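SusD homolog (Bacteroides ovatus, PDB 4F53) probably binds glycans, perhaps mucin O-glycans, at the outer membrane as a lipoprotein of the SusD/RagB family, built on a TPR-like helical fold. Local coordinates at residues Ala494-Leu499 with Arg507-Ala512; Thr500-Thr505 with His514-Cys519. One frame throughout, in Å; residues are numbered along the deposited sequence.

Contact 1 of 2, residues Ala494-Leu499 with Arg507-Ala512; sequences AAVATL and RGDTMA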
loop_
_atom_site.group_PDB
_atom_site.type_symbol
_atom_site.label_atom_id
_atom_site.label_comp_id
_atom_site.label_asym_id
_atom_site.label_seq_id
_atom_site.Cartn_x
_atom_site.Cartn_y
_atom_site.Cartn_z
ATOM N N ALA A 494 2.534 -27.768 1.125
ATOM C CA ALA A 494 1.086 -27.821 1.072
ATOM C C ALA A 494 0.548 -26.418 0.713
ATOM O O ALA A 494 -0.403 -26.306 -0.066
ATOM C CB ALA A 494 0.525 -28.322 2.401
ATOM N N ALA A 495 1.201 -25.362 1.220
ATOM C CA ALA A 495 0.860 -23.955 0.936
ATOM C C ALA A 495 1.038 -23.613 -0.542
ATOM O O ALA A 495 0.233 -22.877 -1.099
ATOM C CB ALA A 495 1.724 -23.033 1.764
ATOM N N VAL A 496 2.103 -24.149 -1.178
ATOM C CA VAL A 496 2.378 -23.930 -2.608
ATOM C C VAL A 496 1.296 -24.673 -3.414
ATOM O O VAL A 496 0.815 -24.154 -4.420
ATOM C CB VAL A 496 3.828 -24.330 -3.000
ATOM C CG1 VAL A 496 4.059 -24.206 -4.496
ATOM C CG2 VAL A 496 4.831 -23.470 -2.254
ATOM N N ALA A 497 0.856 -25.838 -2.910
ATOM C CA ALA A 497 -0.213 -26.601 -3.532
ATOM C C ALA A 497 -1.543 -25.835 -3.405
ATOM O O ALA A 497 -2.295 -25.762 -4.376
ATOM C CB ALA A 497 -0.308 -27.975 -2.903
ATOM N N THR A 498 -1.795 -25.199 -2.240
ATOM C CA THR A 498 -3.001 -24.382 -1.992
ATOM C C THR A 498 -2.978 -23.129 -2.897
ATOM O O THR A 498 -4.007 -22.776 -3.484
ATOM C CB THR A 498 -3.082 -24.002 -0.498
ATOM O OG1 THR A 498 -3.177 -25.182 0.294
ATOM C CG2 THR A 498 -4.248 -23.105 -0.182
ATOM N N LEU A 499 -1.803 -22.470 -2.994
ATOM C CA LEU A 499 -1.579 -21.272 -3.815
ATOM C C LEU A 499 -1.942 -21.554 -5.275
ATOM O O LEU A 499 -2.632 -20.754 -5.900
ATOM C CB LEU A 499 -0.100 -20.816 -3.692
ATOM C CG LEU A 499 0.415 -19.715 -4.651
ATOM C CD1 LEU A 499 -0.096 -18.318 -4.253
ATOM C CD2 LEU A 499 1.915 -19.739 -4.750
ATOM N N ARG A 507 1.887 -20.223 -11.710
ATOM C CA ARG A 507 3.284 -20.066 -12.136
ATOM C C ARG A 507 4.292 -20.543 -11.061
ATOM O O ARG A 507 5.449 -20.125 -11.085
ATOM C CB ARG A 507 3.565 -18.585 -12.512
ATOM C CG ARG A 507 2.709 -18.006 -13.641
ATOM C CD ARG A 507 2.969 -18.697 -14.977
ATOM N NE ARG A 507 2.217 -18.078 -16.067
ATOM C CZ ARG A 507 0.971 -18.384 -16.408
ATOM N NH1 ARG A 507 0.300 -19.314 -15.740
ATOM N NH2 ARG A 507 0.386 -17.762 -17.418
ATOM N N GLY A 508 3.841 -21.415 -10.156
ATOM C CA GLY A 508 4.654 -21.973 -9.074
ATOM C C GLY A 508 4.864 -20.988 -7.945
ATOM O O GLY A 508 4.227 -19.917 -7.912
ATOM N N ASP A 509 5.780 -21.319 -7.017
ATOM C CA ASP A 509 6.095 -20.422 -5.908
ATOM C C ASP A 509 7.053 -19.360 -6.420
ATOM O O ASP A 509 8.255 -19.381 -6.126
ATOM C CB ASP A 509 6.661 -21.188 -4.695
ATOM C CG ASP A 509 6.953 -20.327 -3.481
ATOM O OD1 ASP A 509 6.365 -19.213 -3.375
ATOM O OD2 ASP A 509 7.764 -20.750 -2.645
ATOM N N THR A 510 6.513 -18.446 -7.247
ATOM C CA THR A 510 7.299 -17.380 -7.842
ATOM C C THR A 510 6.545 -16.052 -7.713
ATOM O O THR A 510 5.402 -16.013 -7.242
ATOM C CB THR A 510 7.629 -17.684 -9.324
ATOM O OG1 THR A 510 6.493 -17.450 -10.132
ATOM C CG2 THR A 510 8.187 -19.096 -9.579
HETATM N N MSE A 511 7.169 -14.984 -8.208
HETATM C CA MSE A 511 6.587 -13.652 -8.256
HETATM C C MSE A 511 5.475 -13.532 -9.312
HETATM O O MSE A 511 4.740 -12.550 -9.307
HETATM C CB MSE A 511 7.686 -12.641 -8.579
HETATM C CG MSE A 511 8.602 -12.350 -7.411
HETATM SE SE MSE A 511 9.821 -10.910 -7.905
HETATM C CE MSE A 511 10.877 -10.786 -6.236
ATOM N N ALA A 512 5.342 -14.531 -10.209
ATOM C CA ALA A 512 4.441 -14.498 -11.356
ATOM C C ALA A 512 3.069 -15.048 -11.047
ATOM O O ALA A 512 2.120 -14.743 -11.789
ATOM C CB ALA A 512 5.069 -15.257 -12.516
#

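Contact 2 of 2, residues Thr500-Thr505 with His514-Cys519; sequences TQESKT and HVWWDC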
loop_
_atom_site.group_PDB
_atom_site.type_symbol
_atom_site.label_atom_id
_atom_site.label_comp_id
_atom_site.label_asym_id
_atom_site.label_seq_id
_atom_site.Cartn_x
_atom_site.Cartn_y
_atom_site.Cartn_z
ATOM N N THR A 500 -1.475 -22.682 -5.795
ATOM C CA THR A 500 -1.702 -23.143 -7.165
ATOM C C THR A 500 -3.188 -23.415 -7.389
ATOM O O THR A 500 -3.749 -22.880 -8.351
ATOM C CB THR A 500 -0.820 -24.371 -7.436
ATOM O OG1 THR A 500 0.527 -23.904 -7.476
ATOM C CG2 THR A 500 -1.171 -25.093 -8.754
ATOM N N GLN A 501 -3.827 -24.183 -6.477
ATOM C CA GLN A 501 -5.240 -24.546 -6.570
ATOM C C GLN A 501 -6.152 -23.293 -6.561
ATOM O O GLN A 501 -7.100 -23.256 -7.338
ATOM C CB GLN A 501 -5.618 -25.562 -5.464
ATOM C CG GLN A 501 -7.078 -26.058 -5.488
ATOM C CD GLN A 501 -8.030 -25.122 -4.753
ATOM O OE1 GLN A 501 -7.796 -24.721 -3.592
ATOM N NE2 GLN A 501 -9.111 -24.724 -5.427
ATOM N N GLU A 502 -5.854 -22.272 -5.736
ATOM C CA GLU A 502 -6.652 -21.028 -5.678
ATOM C C GLU A 502 -6.374 -20.076 -6.841
ATOM O O GLU A 502 -7.130 -19.133 -7.035
ATOM C CB GLU A 502 -6.315 -20.231 -4.410
ATOM C CG GLU A 502 -6.680 -20.845 -3.086
ATOM C CD GLU A 502 -6.516 -19.822 -1.979
ATOM O OE1 GLU A 502 -5.368 -19.422 -1.663
ATOM O OE2 GLU A 502 -7.564 -19.383 -1.457
ATOM N N SER A 503 -5.231 -20.229 -7.522
ATOM C CA SER A 503 -4.827 -19.290 -8.570
ATOM C C SER A 503 -5.477 -19.551 -9.911
ATOM O O SER A 503 -5.818 -20.683 -10.243
ATOM C CB SER A 503 -3.307 -19.300 -8.755
ATOM O OG SER A 503 -2.900 -18.244 -9.611
ATOM N N LYS A 504 -5.604 -18.483 -10.704
ATOM C CA LYS A 504 -6.079 -18.572 -12.069
ATOM C C LYS A 504 -4.898 -18.277 -13.039
ATOM O O LYS A 504 -5.051 -18.409 -14.253
ATOM C CB LYS A 504 -7.293 -17.683 -12.283
ATOM C CG LYS A 504 -8.581 -18.413 -11.883
ATOM C CD LYS A 504 -9.752 -17.467 -11.779
ATOM C CE LYS A 504 -11.060 -18.145 -12.021
ATOM N NZ LYS A 504 -11.357 -18.238 -13.476
ATOM N N THR A 505 -3.703 -17.943 -12.480
ATOM C CA THR A 505 -2.441 -17.753 -13.211
ATOM C C THR A 505 -1.371 -18.524 -12.419
ATOM O O THR A 505 -0.624 -17.946 -11.632
ATOM C CB THR A 505 -2.117 -16.271 -13.440
ATOM O OG1 THR A 505 -3.271 -15.571 -13.903
ATOM C CG2 THR A 505 -0.929 -16.059 -14.389
ATOM N N HIS A 514 -0.545 -15.529 -9.437
ATOM C CA HIS A 514 -1.619 -14.688 -8.928
ATOM C C HIS A 514 -2.171 -15.300 -7.665
ATOM O O HIS A 514 -2.401 -16.508 -7.604
ATOM C CB HIS A 514 -2.741 -14.515 -9.963
ATOM C CG HIS A 514 -2.379 -13.629 -11.109
ATOM N ND1 HIS A 514 -3.337 -12.857 -11.757
ATOM C CD2 HIS A 514 -1.177 -13.436 -11.719
ATOM C CE1 HIS A 514 -2.692 -12.205 -12.713
ATOM N NE2 HIS A 514 -1.386 -12.523 -12.733
ATOM N N VAL A 515 -2.366 -14.473 -6.654
ATOM C CA VAL A 515 -3.002 -14.841 -5.393
ATOM C C VAL A 515 -4.521 -14.989 -5.704
ATOM O O VAL A 515 -4.988 -14.607 -6.796
ATOM C CB VAL A 515 -2.677 -13.853 -4.212
ATOM C CG1 VAL A 515 -1.177 -13.783 -3.959
ATOM C CG2 VAL A 515 -3.244 -12.450 -4.457
ATOM N N TRP A 516 -5.259 -15.607 -4.782
ATOM C CA TRP A 516 -6.683 -15.904 -4.905
ATOM C C TRP A 516 -7.552 -14.686 -5.378
ATOM O O TRP A 516 -8.319 -14.866 -6.323
ATOM C CB TRP A 516 -7.180 -16.472 -3.572
ATOM C CG TRP A 516 -8.668 -16.553 -3.421
ATOM C CD1 TRP A 516 -9.503 -17.495 -3.943
ATOM C CD2 TRP A 516 -9.487 -15.675 -2.639
ATOM N NE1 TRP A 516 -10.806 -17.242 -3.555
ATOM C CE2 TRP A 516 -10.820 -16.142 -2.736
ATOM C CE3 TRP A 516 -9.220 -14.533 -1.853
ATOM C CZ2 TRP A 516 -11.884 -15.502 -2.097
ATOM C CZ3 TRP A 516 -10.275 -13.926 -1.185
ATOM C CH2 TRP A 516 -11.589 -14.401 -1.325
ATOM N N TRP A 517 -7.429 -13.477 -4.775
ATOM C CA TRP A 517 -8.280 -12.330 -5.175
ATOM C C TRP A 517 -7.870 -11.731 -6.517
ATOM O O TRP A 517 -8.656 -10.998 -7.130
ATOM C CB TRP A 517 -8.337 -11.217 -4.083
ATOM C CG TRP A 517 -7.022 -10.714 -3.539
ATOM C CD1 TRP A 517 -6.539 -10.905 -2.274
ATOM C CD2 TRP A 517 -6.070 -9.853 -4.205
ATOM N NE1 TRP A 517 -5.313 -10.285 -2.136
ATOM C CE2 TRP A 517 -5.000 -9.637 -3.305
ATOM C CE3 TRP A 517 -6.007 -9.254 -5.484
ATOM C CZ2 TRP A 517 -3.853 -8.902 -3.662
ATOM C CZ3 TRP A 517 -4.866 -8.536 -5.842
ATOM C CH2 TRP A 517 -3.810 -8.357 -4.933
ATOM N N ASP A 518 -6.639 -12.028 -6.979
ATOM C CA ASP A 518 -6.088 -11.468 -8.221
ATOM C C ASP A 518 -6.581 -12.293 -9.399
ATOM O O ASP A 518 -5.811 -13.010 -10.041
ATOM C CB ASP A 518 -4.553 -11.408 -8.134
ATOM C CG ASP A 518 -3.837 -10.680 -9.258
ATOM O OD1 ASP A 518 -4.523 -10.139 -10.147
ATOM O OD2 ASP A 518 -2.569 -10.661 -9.249
ATOM N N CYS A 519 -7.880 -12.188 -9.688
ATOM C CA CYS A 519 -8.470 -12.998 -10.750
ATOM C C CYS A 519 -9.388 -12.181 -11.653
ATOM O O CYS A 519 -10.357 -12.741 -12.181
ATOM C CB CYS A 519 -9.202 -14.201 -10.156
ATOM S SG CYS A 519 -10.439 -13.756 -8.907
HETATM O O HOH W 1 -3.740 -17.228 -2.820
HETATM O O HOH W 2 -8.390 -17.029 -7.975
HETATM O O HOH W 3 -5.966 -15.785 -9.077
HETATM O O HOH W 4 -5.520 -15.197 -11.976
#

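Contact 1 of 2, residues Ala494-Leu499 with Arg507-Ala512
V496 with CG1 trans to its backbone N (chi1 175°) and D509 with CG likewise (chi1 -177°) bring the valine methyls against the aspartate CB. Both methyls face D509 CB, CG2 at 3.8 Å and CG1 at 4.0 Å, and the two side chains cross at about a right angle. The aspartate therefore offers the helix its methylene, and V496 CG2 also lies 4.0 Å from D509 CG. The carboxylate of D509 is spoken for elsewhere: OD1 forms a salt bridge with R477 and takes the backbone N of Y480, while OD2 is hydrogen-bonded to Y485. That grip should fix the rotation of the carboxylate and hold CB against the valine.

One helical turn on, L499 sends CD2 to the carbonyl of G508, 3.9 Å from its O, a plain van der Waals touch. No hydrogen bond joins the two segments, and just 140 Å² is buried between them. The loop carries its own order: D509 centres an inverse gamma turn, and A512 N donates to T510 OG1 at 3.1 Å in an ST turn.

This is van der Waals packing of helix 489-502, the last helix of the chain, against the loop that follows it. L499 also rests on P133, just beyond helix 110-131, and Y485 belongs to the preceding helix 482-487.

Contact 2 of 2, residues Thr500-Thr505 with His514-Cys519
T505 lies over one face of the H514 ring, and this is the tight end of the contact. Its CB makes a CH-pi contact, 3.6 Å from the ring centroid and 21° off the normal, with OG1 on the same face. The opposite face carries D518 OD2, offset toward the rim. In the ring plane, H514 ND1 donates to D518 O at 3.0 Å, and NE2 is hydrogen-bonded to E473, so the imidazole is held at both nitrogens. The backbones join here too: H514 N donates to T505 O at 3.3 Å, fairly straight at 163°. S503 OG donates to H514 O at 2.7 Å while accepting from T505 N in an ST turn, so one hydroxyl ties its own turn to the facing chain. An alanine in place of H514 would probably leave E473 and D518 O without their ring-nitrogen partners and strip T505 CB of the face it packs on. A water joins T505 OG1 to D518 O.

E502 also packs closely, its OE2 coming obliquely to W516 CG at 3.6 Å, the carboxylate and indole planes 12° apart. Both carboxylate oxygens of E502 accept, OE1 from Q152 N and OE2 from Q153 N, and a water bridges OE1 to W516 N.

The loose, solvent side is exposed K504, which merely lays CD along C519 CB, 3.7 Å away. A water accepts from K504 N and lies near V515 O and D518 O, not necessarily bonded to both at once.

Here the end of helix 489-502 meets the C-terminal tail, folded into a type I beta turn from V515 to D518; within the TPR-like fold, W516 packs on Q152 and Q153 of helix 152-173, W517 on helix 442-452 and Y156.

How the contacts relate
Helix 489-502 serves both contacts: contact 1 uses its middle, contact 2 its C-terminal end and the residues just after. Their segments alternate along the chain, and they touch lightly where A512 O lies 4.2 Å from T505 CG2. Both are partly buried, their centres about 22 and 20 Å from the centre of the chain. Contact 1 is small and purely van der Waals, its one charged group satisfied by residues elsewhere. Contact 2 buries 368 Å² and mixes direct hydrogen bonds, ring packing and bridging waters, ranging from the buried S503 and H514 to the exposed K504.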